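Protein YchN (PDB 1JX7) is of unknown function, forms a homohexamer built as a dimer of trimers, and belongs to the DsrE/DsrF-like family. Local coordinates at residues I6-A11 and L39-D44; L35-F40 and Q71-K76. All blocks are in the same frame, centred on the assembly; numbering follows the deposited sequence.

Interaction 1. Residues I6-A11 and L39-D44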
loop_
_atom_site.group_PDB
_atom_site.type_symbol
_atom_site.label_atom_id
_atom_site.label_comp_id
_atom_site.label_asym_id
_atom_site.label_seq_id
_atom_site.Cartn_x
_atom_site.Cartn_y
_atom_site.Cartn_z
ATOM N N ILE A 6 -21.123 -1.857 1.560
ATOM C CA ILE A 6 -19.802 -1.267 1.715
ATOM C C ILE A 6 -18.816 -2.391 1.977
ATOM O O ILE A 6 -19.019 -3.219 2.857
ATOM C CB ILE A 6 -19.753 -0.275 2.901
ATOM C CG1 ILE A 6 -20.337 1.075 2.475
ATOM C CG2 ILE A 6 -18.309 -0.122 3.403
ATOM C CD1 ILE A 6 -20.151 2.193 3.501
ATOM N N VAL A 7 -17.746 -2.439 1.203
ATOM C CA VAL A 7 -16.748 -3.471 1.415
ATOM C C VAL A 7 -15.473 -2.791 1.906
ATOM O O VAL A 7 -15.266 -1.600 1.670
ATOM C CB VAL A 7 -16.470 -4.256 0.121
ATOM C CG1 VAL A 7 -15.843 -5.593 0.463
ATOM C CG2 VAL A 7 -17.764 -4.479 -0.644
ATOM N N ALA A 8 -14.642 -3.538 2.614
ATOM C CA ALA A 8 -13.401 -2.999 3.140
ATOM C C ALA A 8 -12.308 -4.067 3.170
ATOM O O ALA A 8 -12.548 -5.214 3.569
ATOM C CB ALA A 8 -13.635 -2.442 4.527
ATOM N N ASN A 9 -11.106 -3.673 2.743
ATOM C CA ASN A 9 -9.947 -4.566 2.687
ATOM C C ASN A 9 -8.878 -4.141 3.688
ATOM O O ASN A 9 -8.060 -4.952 4.122
ATOM C CB ASN A 9 -9.341 -4.542 1.279
ATOM C CG ASN A 9 -10.242 -5.174 0.233
ATOM O OD1 ASN A 9 -11.460 -4.984 0.243
ATOM N ND2 ASN A 9 -9.648 -5.918 -0.694
ATOM N N GLY A 10 -8.894 -2.865 4.064
ATOM C CA GLY A 10 -7.888 -2.335 4.965
ATOM C C GLY A 10 -7.772 -2.814 6.410
ATOM O O GLY A 10 -8.771 -3.024 7.099
ATOM N N ALA A 11 -6.534 -2.964 6.863
ATOM C CA ALA A 11 -6.263 -3.378 8.239
ATOM C C ALA A 11 -6.573 -2.196 9.145
ATOM O O ALA A 11 -6.233 -1.053 8.820
ATOM C CB ALA A 11 -4.796 -3.788 8.400
ATOM N N LEU A 39 -22.366 -3.929 5.657
ATOM C CA LEU A 39 -20.910 -3.807 5.688
ATOM C C LEU A 39 -20.222 -5.153 5.618
ATOM O O LEU A 39 -20.452 -6.018 6.455
ATOM C CB LEU A 39 -20.476 -3.116 6.988
ATOM C CG LEU A 39 -19.675 -1.807 6.975
ATOM C CD1 LEU A 39 -18.302 -2.047 6.352
ATOM C CD2 LEU A 39 -20.458 -0.734 6.217
ATOM N N PHE A 40 -19.365 -5.326 4.630
ATOM C CA PHE A 40 -18.636 -6.571 4.505
ATOM C C PHE A 40 -17.168 -6.245 4.696
ATOM O O PHE A 40 -16.708 -5.212 4.216
ATOM C CB PHE A 40 -18.872 -7.188 3.122
ATOM C CG PHE A 40 -18.433 -8.623 3.031
ATOM C CD1 PHE A 40 -17.113 -8.942 2.721
ATOM C CD2 PHE A 40 -19.323 -9.647 3.330
ATOM C CE1 PHE A 40 -16.681 -10.262 2.715
ATOM C CE2 PHE A 40 -18.904 -10.970 3.323
ATOM C CZ PHE A 40 -17.580 -11.284 3.015
ATOM N N LEU A 41 -16.438 -7.097 5.399
ATOM C CA LEU A 41 -15.013 -6.859 5.601
ATOM C C LEU A 41 -14.215 -8.064 5.128
ATOM O O LEU A 41 -14.391 -9.169 5.642
ATOM C CB LEU A 41 -14.708 -6.600 7.078
ATOM C CG LEU A 41 -15.508 -5.490 7.770
ATOM C CD1 LEU A 41 -14.967 -5.272 9.182
ATOM C CD2 LEU A 41 -15.437 -4.215 6.945
HETATM N N MSE A 42 -13.339 -7.839 4.145
HETATM C CA MSE A 42 -12.502 -8.900 3.590
HETATM C C MSE A 42 -11.068 -8.790 4.093
HETATM O O MSE A 42 -10.713 -7.862 4.808
HETATM C CB MSE A 42 -12.499 -8.842 2.054
HETATM C CG MSE A 42 -13.848 -9.106 1.403
HETATM SE SE MSE A 42 -13.745 -9.283 -0.371
HETATM C CE MSE A 42 -13.156 -7.665 -0.836
ATOM N N SER A 43 -10.252 -9.768 3.698
ATOM C CA SER A 43 -8.864 -9.808 4.038
ATOM C C SER A 43 -8.501 -9.190 5.383
ATOM O O SER A 43 -9.115 -9.532 6.397
ATOM C CB SER A 43 -8.034 -9.154 2.950
ATOM O OG SER A 43 -8.323 -7.772 2.862
ATOM N N ASP A 44 -7.530 -8.282 5.429
ATOM C CA ASP A 44 -7.128 -7.477 6.575
ATOM C C ASP A 44 -8.131 -6.740 7.469
ATOM O O ASP A 44 -7.952 -6.709 8.700
ATOM C CB ASP A 44 -6.062 -6.488 6.183
ATOM C CG ASP A 44 -4.895 -7.145 5.497
ATOM O OD1 ASP A 44 -3.931 -6.425 5.178
ATOM O OD2 ASP A 44 -4.944 -8.380 5.280
#
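Strand axes 6-8 and 39-41 run parallel, 4.7 Å apart at closest approach and 18° from alignment, as neighbouring strands of the central parallel sheet, joined through helix 17-31 in a beta-alpha-beta unit. Two bonds carry the backbone pairing. F40 N reaches I6 O at 2.8 Å with an N-H...O angle of 176°, and M42 N reaches A8 O, also at 2.8 Å but more bent at 157°; the A8 N to F40 O bond between them is weak. On the face carrying I6 and L39, which helix 17-31 covers, the two side chains lie side by side and point the same way. The L39 fork does the touching: CD2 meets I6 CB at 3.4 Å, while CD1 meets I6 CG2 at 3.5 Å. An alanine at L39 would remove both methyls and would probably loosen the packing against I6 and against A25 of the helix. Farther along this face, A8 CB rests 3.5 Å from L41 CD2. V7 and F40 project from the other face, where L104 and W107 of helix 101-107 meet the ring. M42, a selenomethionine, sends CG to the F40 ring edge, in its plane. Bent at chi3, its chain crosses V7 obliquely and runs alongside N9, so that M42 CE ends 3.6 Å from V7 CG1 and 3.4 Å from N9 OD1.

Interaction 2. Residues L35-F40 and Q71-K76; sequences LDLRLF and QNVPVK
L39 O is the best-held polar atom here, gripped by one hydrogen bond and one weaker CA-H...O contact. K76 N donates to L39 O over 2.8 Å, with an N-H...O angle of 167° and nearly along the C=O axis, while V75 CA approaches the same oxygen at 3.3 Å. The amide of the same leucine works the other way: L39 N donates to P74 O at 2.8 Å. L39 thus uses both its N-H and its C=O toward 71-76, the alternation expected of parallel strands, and its side chain adds a looser contact through CB to V75 CG2. Before the pairing sets in, L37 and V73 cross obliquely; V73 CG1, anti to the backbone N, packs 3.7 Å from L37 CD2, with L68 of helix 61-70 touching both residues. On the face of F40 and K76, K76 O lies 4.1 Å above the plane of the F40 ring, offset toward its rim, and K76 CB comes to 3.9 Å from F40 CD2. The lysine then bends at chi2, and its NZ forms a salt bridge with E97 on the next strand. R38 NH1 pairs weakly with the carboxylate of D36, while R38 also makes a cation-pi contact with W107. Helix 61-70 gives way to a Schellman motif at N72, and the chain enters strand 75-78 beside strand 36-41, completing a beta-alpha-beta crossover.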
loop_
_atom_site.group_PDB
_atom_site.type_symbol
_atom_site.label_atom_id
_atom_site.label_comp_id
_atom_site.label_asym_id
_atom_site.label_seq_id
_atom_site.Cartn_x
_atom_site.Cartn_y
_atom_site.Cartn_z
ATOM N N LEU A 35 -31.777 3.926 6.015
ATOM C CA LEU A 35 -30.914 3.433 4.945
ATOM C C LEU A 35 -30.477 1.987 5.162
ATOM O O LEU A 35 -29.818 1.674 6.163
ATOM C CB LEU A 35 -29.687 4.360 4.827
ATOM C CG LEU A 35 -28.540 4.159 3.835
ATOM C CD1 LEU A 35 -27.525 3.229 4.436
ATOM C CD2 LEU A 35 -29.055 3.640 2.506
ATOM N N ASP A 36 -30.874 1.108 4.240
ATOM C CA ASP A 36 -30.505 -0.317 4.296
ATOM C C ASP A 36 -29.011 -0.382 3.962
ATOM O O ASP A 36 -28.615 -0.371 2.791
ATOM C CB ASP A 36 -31.318 -1.113 3.259
ATOM C CG ASP A 36 -30.828 -2.557 3.094
ATOM O OD1 ASP A 36 -29.631 -2.749 2.804
ATOM O OD2 ASP A 36 -31.646 -3.499 3.238
ATOM N N LEU A 37 -28.189 -0.445 5.008
ATOM C CA LEU A 37 -26.740 -0.460 4.854
ATOM C C LEU A 37 -26.153 -1.767 5.339
ATOM O O LEU A 37 -26.477 -2.234 6.433
ATOM C CB LEU A 37 -26.148 0.701 5.662
ATOM C CG LEU A 37 -24.697 1.145 5.464
ATOM C CD1 LEU A 37 -24.354 2.126 6.579
ATOM C CD2 LEU A 37 -23.750 -0.045 5.514
ATOM N N ARG A 38 -25.280 -2.352 4.520
ATOM C CA ARG A 38 -24.623 -3.613 4.845
ATOM C C ARG A 38 -23.122 -3.404 4.698
ATOM O O ARG A 38 -22.666 -2.791 3.723
ATOM C CB ARG A 38 -25.079 -4.712 3.898
ATOM C CG ARG A 38 -26.511 -5.184 4.075
ATOM C CD ARG A 38 -26.790 -6.203 2.998
ATOM N NE ARG A 38 -27.783 -7.193 3.381
ATOM C CZ ARG A 38 -29.096 -6.994 3.347
ATOM N NH1 ARG A 38 -29.574 -5.826 2.950
ATOM N NH2 ARG A 38 -29.920 -7.969 3.702
ATOM N N LEU A 39 -22.366 -3.929 5.657
ATOM C CA LEU A 39 -20.910 -3.807 5.688
ATOM C C LEU A 39 -20.222 -5.153 5.618
ATOM O O LEU A 39 -20.452 -6.018 6.455
ATOM C CB LEU A 39 -20.476 -3.116 6.988
ATOM C CG LEU A 39 -19.675 -1.807 6.975
ATOM C CD1 LEU A 39 -18.302 -2.047 6.352
ATOM C CD2 LEU A 39 -20.458 -0.734 6.217
ATOM N N PHE A 40 -19.365 -5.326 4.630
ATOM C CA PHE A 40 -18.636 -6.571 4.505
ATOM C C PHE A 40 -17.168 -6.245 4.696
ATOM O O PHE A 40 -16.708 -5.212 4.216
ATOM C CB PHE A 40 -18.872 -7.188 3.122
ATOM C CG PHE A 40 -18.433 -8.623 3.031
ATOM C CD1 PHE A 40 -17.113 -8.942 2.721
ATOM C CD2 PHE A 40 -19.323 -9.647 3.330
ATOM C CE1 PHE A 40 -16.681 -10.262 2.715
ATOM C CE2 PHE A 40 -18.904 -10.970 3.323
ATOM C CZ PHE A 40 -17.580 -11.284 3.015
ATOM N N GLN A 71 -27.475 0.048 15.491
ATOM C CA GLN A 71 -28.507 0.447 14.543
ATOM C C GLN A 71 -28.956 -0.748 13.706
ATOM O O GLN A 71 -29.769 -0.600 12.794
ATOM C CB GLN A 71 -27.948 1.478 13.563
ATOM C CG GLN A 71 -27.827 2.884 14.044
ATOM C CD GLN A 71 -27.236 3.763 12.975
ATOM O OE1 GLN A 71 -26.027 3.827 12.799
ATOM N NE2 GLN A 71 -28.100 4.436 12.228
ATOM N N ASN A 72 -28.396 -1.918 13.975
ATOM C CA ASN A 72 -28.746 -3.118 13.233
ATOM C C ASN A 72 -28.204 -3.132 11.813
ATOM O O ASN A 72 -28.764 -3.802 10.934
ATOM C CB ASN A 72 -30.262 -3.309 13.208
ATOM C CG ASN A 72 -30.869 -3.252 14.584
ATOM O OD1 ASN A 72 -30.459 -4.000 15.480
ATOM N ND2 ASN A 72 -31.838 -2.364 14.778
ATOM N N VAL A 73 -27.130 -2.385 11.580
ATOM C CA VAL A 73 -26.487 -2.369 10.274
ATOM C C VAL A 73 -25.657 -3.647 10.309
ATOM O O VAL A 73 -24.768 -3.792 11.156
ATOM C CB VAL A 73 -25.562 -1.154 10.101
ATOM C CG1 VAL A 73 -24.730 -1.301 8.843
ATOM C CG2 VAL A 73 -26.387 0.106 10.028
ATOM N N PRO A 74 -25.935 -4.598 9.407
ATOM C CA PRO A 74 -25.183 -5.857 9.384
ATOM C C PRO A 74 -23.702 -5.669 9.058
ATOM O O PRO A 74 -23.341 -4.937 8.133
ATOM C CB PRO A 74 -25.903 -6.686 8.325
ATOM C CG PRO A 74 -27.272 -6.052 8.225
ATOM C CD PRO A 74 -26.969 -4.589 8.355
ATOM N N VAL A 75 -22.860 -6.339 9.829
ATOM C CA VAL A 75 -21.417 -6.277 9.641
ATOM C C VAL A 75 -20.902 -7.705 9.544
ATOM O O VAL A 75 -20.879 -8.434 10.534
ATOM C CB VAL A 75 -20.747 -5.563 10.848
ATOM C CG1 VAL A 75 -19.235 -5.751 10.808
ATOM C CG2 VAL A 75 -21.111 -4.081 10.834
ATOM N N LYS A 76 -20.491 -8.104 8.345
ATOM C CA LYS A 76 -19.996 -9.462 8.143
ATOM C C LYS A 76 -18.495 -9.567 7.901
ATOM O O LYS A 76 -17.917 -8.777 7.135
ATOM C CB LYS A 76 -20.754 -10.111 6.973
ATOM C CG LYS A 76 -22.203 -10.473 7.288
ATOM C CD LYS A 76 -22.254 -11.569 8.342
ATOM C CE LYS A 76 -23.664 -12.075 8.577
ATOM N NZ LYS A 76 -23.684 -13.257 9.506
#

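In the fold
From the N terminus, the chain lays down strand 3-8, passes through helix 17-31 and returns as strand 36-41; interaction 1 closes that excursion. It then leaves for helix 61-70 and comes back at 71-76, where interaction 2 closes the second. The loops follow one another and neither nests, overlapping at L39 and F40, which belong to both contacts. Strand 36-41 is therefore the shared middle strand, flanked by 3-8 and 75-78. The centres lie about 13 Å apart, and probable backbone hydrogen bonds, I6 N to R38 O and L41 N to K76 O, continue the pairing at their boundaries. Strands 113-116 and 96-99 complete the sheet beyond them.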